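Local coordinates for putative nisin-resistance protein (Streptococcus agalactiae 515, PDB 4Y68) that probably cleaves the lantibiotic nisin as a membrane-anchored peptidase of family S41, thereby conferring resistance on the bacterium, at residues V99-Y111 / P124-Y137. Residues are numbered along the deposited sequence; the frame is centred on the assembly and turned at random.
Sequences VRRDTLDSRYPEY and PSISKLDKRSISHY
Ser106 OG works in two directions at once: it accepts a nearly straight bond from Ser127 N (3.0 Å, 176° at the hydrogen) and donates to Thr103 O, reaching that carbonyl from above its plane. With OG anti to the carbonyl carbon (chi1 -60°), the hydroxyl sits between both partners, and its two bonds join the type I turn Thr103–Ser106 to the loop at Ser127. Alongside, Ser127 OG donates to Asp102 OD2 on the syn side of the carboxylate, and the extended chain of Lys128 crosses Thr103 at about a right angle, CG 3.6 Å from Thr103 OG1. One residue past the turn, Arg107 N donates to Ser125 O (3.0 Å). The Arg107 side chain runs past that of Pro124 in the opposite direction, CG against CB, and its own bend brings Arg107 NE to Asp105 O, a hydrogen bond in the guanidinium plane. Ser125 OG itself turns to Thr161 N. At this border of the mixed sheet of the S41-family peptidase, segment 99-111 runs into the outermost strand, 110-113, while segment 124-137 leaves its antiparallel neighbour 118-122 and enters helix 131-147. On the helix side, His136 directs its edge at the face of Tyr108, ND1 over the ring centre and the planes at 59°. Ser133 O lies at the edge of the same phenol ring, 3.3 Å from Tyr108 CE1. Next in the chain, Pro109 lays CG over the middle of the Tyr137 face, a CH-pi contact of 3.6 Å to the centroid, while Arg107 O meets that ring at its edge. Tyr137 OH donates to a lone pair of Pro124 O (2.6 Å), fixing the far end of the buried ring, whose surroundings include Pro167 and Met168 of helix 165-171.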
loop_
_atom_site.group_PDB
_atom_site.type_symbol
_atom_site.label_atom_id
_atom_site.label_comp_id
_atom_site.label_asym_id
_atom_site.label_seq_id
_atom_site.Cartn_x
_atom_site.Cartn_y
_atom_site.Cartn_z
ATOM N N VAL A 99 -11.054 -11.746 -0.605
ATOM C CA VAL A 99 -10.221 -11.032 -1.563
ATOM C C VAL A 99 -11.085 -10.376 -2.649
ATOM O O VAL A 99 -10.801 -9.262 -3.079
ATOM C CB VAL A 99 -9.185 -11.969 -2.224
ATOM C CG1 VAL A 99 -8.632 -11.354 -3.503
ATOM C CG2 VAL A 99 -8.070 -12.288 -1.251
ATOM N N ARG A 100 -12.145 -11.060 -3.076
ATOM C CA ARG A 100 -13.014 -10.503 -4.107
ATOM C C ARG A 100 -13.920 -9.389 -3.583
ATOM O O ARG A 100 -14.082 -8.373 -4.255
ATOM C CB ARG A 100 -13.870 -11.584 -4.756
ATOM C CG ARG A 100 -13.849 -11.469 -6.267
ATOM C CD ARG A 100 -14.734 -12.486 -6.938
ATOM N NE ARG A 100 -16.149 -12.147 -6.821
ATOM C CZ ARG A 100 -16.786 -11.291 -7.620
ATOM N NH1 ARG A 100 -16.132 -10.664 -8.596
ATOM N NH2 ARG A 100 -18.081 -11.055 -7.437
ATOM N N ARG A 101 -14.509 -9.570 -2.400
ATOM C CA ARG A 101 -15.340 -8.523 -1.814
ATOM C C ARG A 101 -14.516 -7.254 -1.624
ATOM O O ARG A 101 -14.996 -6.156 -1.876
ATOM C CB ARG A 101 -15.953 -8.964 -0.480
ATOM C CG ARG A 101 -16.696 -10.307 -0.538
ATOM C CD ARG A 101 -17.885 -10.383 0.436
ATOM N NE ARG A 101 -17.584 -9.874 1.775
ATOM C CZ ARG A 101 -17.242 -10.636 2.814
ATOM N NH1 ARG A 101 -17.144 -11.960 2.680
ATOM N NH2 ARG A 101 -16.996 -10.074 3.992
ATOM N N ASP A 102 -13.268 -7.406 -1.196
ATOM C CA ASP A 102 -12.389 -6.253 -1.037
ATOM C C ASP A 102 -12.093 -5.596 -2.386
ATOM O O ASP A 102 -12.007 -4.368 -2.482
ATOM C CB ASP A 102 -11.083 -6.647 -0.352
ATOM C CG ASP A 102 -10.053 -5.527 -0.377
ATOM O OD1 ASP A 102 -10.289 -4.474 0.262
ATOM O OD2 ASP A 102 -9.004 -5.699 -1.034
ATOM N N THR A 103 -11.949 -6.404 -3.429
ATOM C CA THR A 103 -11.713 -5.845 -4.744
ATOM C C THR A 103 -12.895 -4.984 -5.197
ATOM O O THR A 103 -12.712 -4.019 -5.947
ATOM C CB THR A 103 -11.469 -6.934 -5.792
ATOM O OG1 THR A 103 -10.542 -6.451 -6.767
ATOM C CG2 THR A 103 -12.772 -7.308 -6.489
ATOM N N LEU A 104 -14.101 -5.333 -4.742
ATOM C CA LEU A 104 -15.323 -4.657 -5.196
ATOM C C LEU A 104 -15.584 -3.353 -4.450
ATOM O O LEU A 104 -16.527 -2.636 -4.766
ATOM C CB LEU A 104 -16.542 -5.580 -5.049
ATOM C CG LEU A 104 -16.552 -6.815 -5.949
ATOM C CD1 LEU A 104 -17.870 -7.579 -5.817
ATOM C CD2 LEU A 104 -16.265 -6.440 -7.402
ATOM N N ASP A 105 -14.749 -3.063 -3.457
ATOM C CA ASP A 105 -14.827 -1.817 -2.698
ATOM C C ASP A 105 -14.000 -0.707 -3.340
ATOM O O ASP A 105 -13.904 0.400 -2.804
ATOM C CB ASP A 105 -14.345 -2.038 -1.263
ATOM C CG ASP A 105 -15.417 -1.751 -0.242
ATOM O OD1 ASP A 105 -15.118 -1.021 0.731
ATOM O OD2 ASP A 105 -16.552 -2.259 -0.411
ATOM N N SER A 106 -13.386 -1.009 -4.478
ATOM C CA SER A 106 -12.477 -0.058 -5.122
ATOM C C SER A 106 -13.183 1.188 -5.665
ATOM O O SER A 106 -14.302 1.116 -6.170
ATOM C CB SER A 106 -11.715 -0.761 -6.238
ATOM O OG SER A 106 -10.968 -1.840 -5.703
ATOM N N ARG A 107 -12.527 2.338 -5.569
ATOM C CA ARG A 107 -13.153 3.570 -6.033
ATOM C C ARG A 107 -12.223 4.321 -6.959
ATOM O O ARG A 107 -11.027 4.053 -6.979
ATOM C CB ARG A 107 -13.555 4.445 -4.852
ATOM C CG ARG A 107 -13.089 3.901 -3.514
ATOM C CD ARG A 107 -14.259 3.461 -2.670
ATOM N NE ARG A 107 -13.837 2.724 -1.472
ATOM C CZ ARG A 107 -13.788 3.251 -0.250
ATOM N NH1 ARG A 107 -14.122 4.524 -0.063
ATOM N NH2 ARG A 107 -13.409 2.505 0.788
ATOM N N TYR A 108 -12.768 5.252 -7.743
ATOM C CA TYR A 108 -11.916 6.095 -8.578
ATOM C C TYR A 108 -11.721 7.507 -8.002
ATOM O O TYR A 108 -12.561 8.013 -7.252
ATOM C CB TYR A 108 -12.475 6.148 -9.999
ATOM C CG TYR A 108 -12.422 4.788 -10.656
ATOM C CD1 TYR A 108 -11.205 4.138 -10.871
ATOM C CD2 TYR A 108 -13.590 4.131 -11.033
ATOM C CE1 TYR A 108 -11.155 2.866 -11.458
ATOM C CE2 TYR A 108 -13.555 2.876 -11.621
ATOM C CZ TYR A 108 -12.341 2.243 -11.830
ATOM O OH TYR A 108 -12.336 0.986 -12.405
ATOM N N PRO A 109 -10.587 8.137 -8.338
ATOM C CA PRO A 109 -10.272 9.497 -7.885
ATOM C C PRO A 109 -11.328 10.474 -8.360
ATOM O O PRO A 109 -11.970 10.226 -9.379
ATOM C CB PRO A 109 -8.912 9.805 -8.548
ATOM C CG PRO A 109 -8.377 8.512 -8.957
ATOM C CD PRO A 109 -9.576 7.641 -9.278
ATOM N N GLU A 110 -11.483 11.566 -7.622
ATOM C CA GLU A 110 -12.445 12.628 -7.905
ATOM C C GLU A 110 -11.733 13.931 -7.640
ATOM O O GLU A 110 -10.813 13.949 -6.833
ATOM C CB GLU A 110 -13.664 12.533 -6.992
ATOM C CG GLU A 110 -14.911 11.970 -7.614
ATOM C CD GLU A 110 -16.086 12.065 -6.660
ATOM O OE1 GLU A 110 -15.880 11.754 -5.461
ATOM O OE2 GLU A 110 -17.197 12.463 -7.103
ATOM N N TYR A 111 -12.143 15.013 -8.298
ATOM C CA TYR A 111 -11.686 16.345 -7.899
ATOM C C TYR A 111 -12.837 17.338 -7.864
ATOM O O TYR A 111 -13.853 17.149 -8.528
ATOM C CB TYR A 111 -10.600 16.864 -8.837
ATOM C CG TYR A 111 -11.164 17.559 -10.058
ATOM C CD1 TYR A 111 -11.680 16.828 -11.116
ATOM C CD2 TYR A 111 -11.211 18.945 -10.136
ATOM C CE1 TYR A 111 -12.211 17.447 -12.218
ATOM C CE2 TYR A 111 -11.729 19.578 -11.243
ATOM C CZ TYR A 111 -12.230 18.823 -12.282
ATOM O OH TYR A 111 -12.753 19.438 -13.394
ATOM N N PRO A 124 -8.684 7.622 -3.552
ATOM C CA PRO A 124 -9.249 6.563 -2.705
ATOM C C PRO A 124 -8.578 5.206 -2.839
ATOM O O PRO A 124 -7.814 4.983 -3.783
ATOM C CB PRO A 124 -10.688 6.463 -3.213
ATOM C CG PRO A 124 -10.521 6.683 -4.684
ATOM C CD PRO A 124 -9.426 7.741 -4.818
ATOM N N SER A 125 -8.900 4.313 -1.910
ATOM C CA SER A 125 -8.544 2.888 -2.001
ATOM C C SER A 125 -8.944 2.248 -3.316
ATOM O O SER A 125 -10.066 2.410 -3.772
ATOM C CB SER A 125 -9.217 2.084 -0.883
ATOM O OG SER A 125 -9.217 2.779 0.351
ATOM N N ILE A 126 -8.027 1.497 -3.905
ATOM C CA ILE A 126 -8.338 0.604 -5.012
ATOM C C ILE A 126 -7.452 -0.622 -4.899
ATOM O O ILE A 126 -6.231 -0.500 -4.747
ATOM C CB ILE A 126 -8.113 1.249 -6.382
ATOM C CG1 ILE A 126 -8.230 0.191 -7.484
ATOM C CG2 ILE A 126 -6.750 1.939 -6.438
ATOM C CD1 ILE A 126 -8.190 0.773 -8.892
ATOM N N SER A 127 -8.073 -1.793 -4.986
ATOM C CA SER A 127 -7.383 -3.062 -4.814
ATOM C C SER A 127 -7.354 -3.867 -6.088
ATOM O O SER A 127 -6.797 -4.970 -6.116
ATOM C CB SER A 127 -8.052 -3.885 -3.722
ATOM O OG SER A 127 -7.313 -3.736 -2.523
ATOM N N LYS A 128 -7.980 -3.326 -7.134
ATOM C CA LYS A 128 -8.110 -4.052 -8.379
ATOM C C LYS A 128 -6.756 -4.264 -9.004
ATOM O O LYS A 128 -5.832 -3.480 -8.778
ATOM C CB LYS A 128 -9.052 -3.325 -9.326
ATOM C CG LYS A 128 -10.510 -3.759 -9.115
ATOM C CD LYS A 128 -11.480 -2.798 -9.763
ATOM C CE LYS A 128 -12.939 -3.204 -9.531
ATOM N NZ LYS A 128 -13.867 -2.138 -10.021
ATOM N N LEU A 129 -6.644 -5.366 -9.745
ATOM C CA LEU A 129 -5.414 -5.771 -10.430
ATOM C C LEU A 129 -5.553 -5.630 -11.935
ATOM O O LEU A 129 -4.577 -5.385 -12.627
ATOM C CB LEU A 129 -5.050 -7.233 -10.113
ATOM C CG LEU A 129 -4.808 -7.622 -8.661
ATOM C CD1 LEU A 129 -4.359 -9.081 -8.577
ATOM C CD2 LEU A 129 -3.764 -6.665 -8.077
ATOM N N ASP A 130 -6.772 -5.824 -12.433
ATOM C CA ASP A 130 -7.008 -5.833 -13.867
ATOM C C ASP A 130 -6.612 -4.510 -14.519
ATOM O O ASP A 130 -6.872 -3.425 -13.997
ATOM C CB ASP A 130 -8.472 -6.159 -14.165
ATOM C CG ASP A 130 -9.363 -4.998 -13.944
ATOM O OD1 ASP A 130 -9.645 -4.287 -14.933
ATOM O OD2 ASP A 130 -9.758 -4.777 -12.779
ATOM N N LYS A 131 -5.961 -4.629 -15.667
ATOM C CA LYS A 131 -5.335 -3.511 -16.373
ATOM C C LYS A 131 -6.286 -2.356 -16.682
ATOM O O LYS A 131 -5.897 -1.181 -16.641
ATOM C CB LYS A 131 -4.729 -4.045 -17.673
ATOM C CG LYS A 131 -3.739 -3.158 -18.395
ATOM C CD LYS A 131 -3.232 -3.907 -19.642
ATOM C CE LYS A 131 -1.865 -3.418 -20.123
ATOM N NZ LYS A 131 -1.873 -2.149 -20.906
ATOM N N ARG A 132 -7.527 -2.687 -17.010
ATOM C CA ARG A 132 -8.483 -1.664 -17.421
ATOM C C ARG A 132 -8.844 -0.775 -16.246
ATOM O O ARG A 132 -8.777 0.445 -16.353
ATOM C CB ARG A 132 -9.748 -2.288 -18.027
ATOM C CG ARG A 132 -10.783 -1.247 -18.467
ATOM C CD ARG A 132 -11.981 -1.854 -19.223
ATOM N NE ARG A 132 -11.688 -2.102 -20.637
ATOM C CZ ARG A 132 -11.407 -3.299 -21.152
ATOM N NH1 ARG A 132 -11.386 -4.378 -20.370
ATOM N NH2 ARG A 132 -11.149 -3.423 -22.450
ATOM N N SER A 133 -9.209 -1.395 -15.129
ATOM C CA SER A 133 -9.576 -0.657 -13.929
ATOM C C SER A 133 -8.448 0.236 -13.435
ATOM O O SER A 133 -8.685 1.385 -13.046
ATOM C CB SER A 133 -9.974 -1.610 -12.799
ATOM O OG SER A 133 -10.996 -2.496 -13.187
ATOM N N ILE A 134 -7.229 -0.301 -13.404
ATOM C CA ILE A 134 -6.141 0.451 -12.793
ATOM C C ILE A 134 -5.725 1.563 -13.721
ATOM O O ILE A 134 -5.261 2.587 -13.260
ATOM C CB ILE A 134 -4.899 -0.417 -12.441
ATOM C CG1 ILE A 134 -4.218 -0.933 -13.702
ATOM C CG2 ILE A 134 -5.262 -1.538 -11.463
ATOM C CD1 ILE A 134 -2.907 -1.687 -13.429
ATOM N N SER A 135 -5.908 1.372 -15.027
ATOM C CA SER A 135 -5.617 2.428 -16.001
ATOM C C SER A 135 -6.693 3.541 -15.995
ATOM O O SER A 135 -6.404 4.724 -16.222
ATOM C CB SER A 135 -5.489 1.829 -17.403
ATOM O OG SER A 135 -4.501 0.801 -17.429
ATOM N N HIS A 136 -7.935 3.162 -15.730
ATOM C CA HIS A 136 -8.975 4.156 -15.537
ATOM C C HIS A 136 -8.682 4.995 -14.288
ATOM O O HIS A 136 -8.856 6.205 -14.303
ATOM C CB HIS A 136 -10.351 3.498 -15.438
ATOM C CG HIS A 136 -11.444 4.459 -15.104
ATOM N ND1 HIS A 136 -12.464 4.154 -14.230
ATOM C CD2 HIS A 136 -11.662 5.732 -15.510
ATOM C CE1 HIS A 136 -13.265 5.200 -14.111
ATOM N NE2 HIS A 136 -12.802 6.169 -14.879
ATOM N N TYR A 137 -8.205 4.363 -13.217
ATOM C CA TYR A 137 -7.890 5.096 -11.990
ATOM C C TYR A 137 -6.731 6.064 -12.220
ATOM O O TYR A 137 -6.861 7.250 -11.954
ATOM C CB TYR A 137 -7.565 4.122 -10.852
ATOM C CG TYR A 137 -7.262 4.736 -9.475
ATOM C CD1 TYR A 137 -6.104 5.484 -9.245
ATOM C CD2 TYR A 137 -8.106 4.496 -8.393
ATOM C CE1 TYR A 137 -5.824 6.009 -7.969
ATOM C CE2 TYR A 137 -7.836 5.001 -7.113
ATOM C CZ TYR A 137 -6.700 5.750 -6.913
ATOM O OH TYR A 137 -6.450 6.245 -5.664
#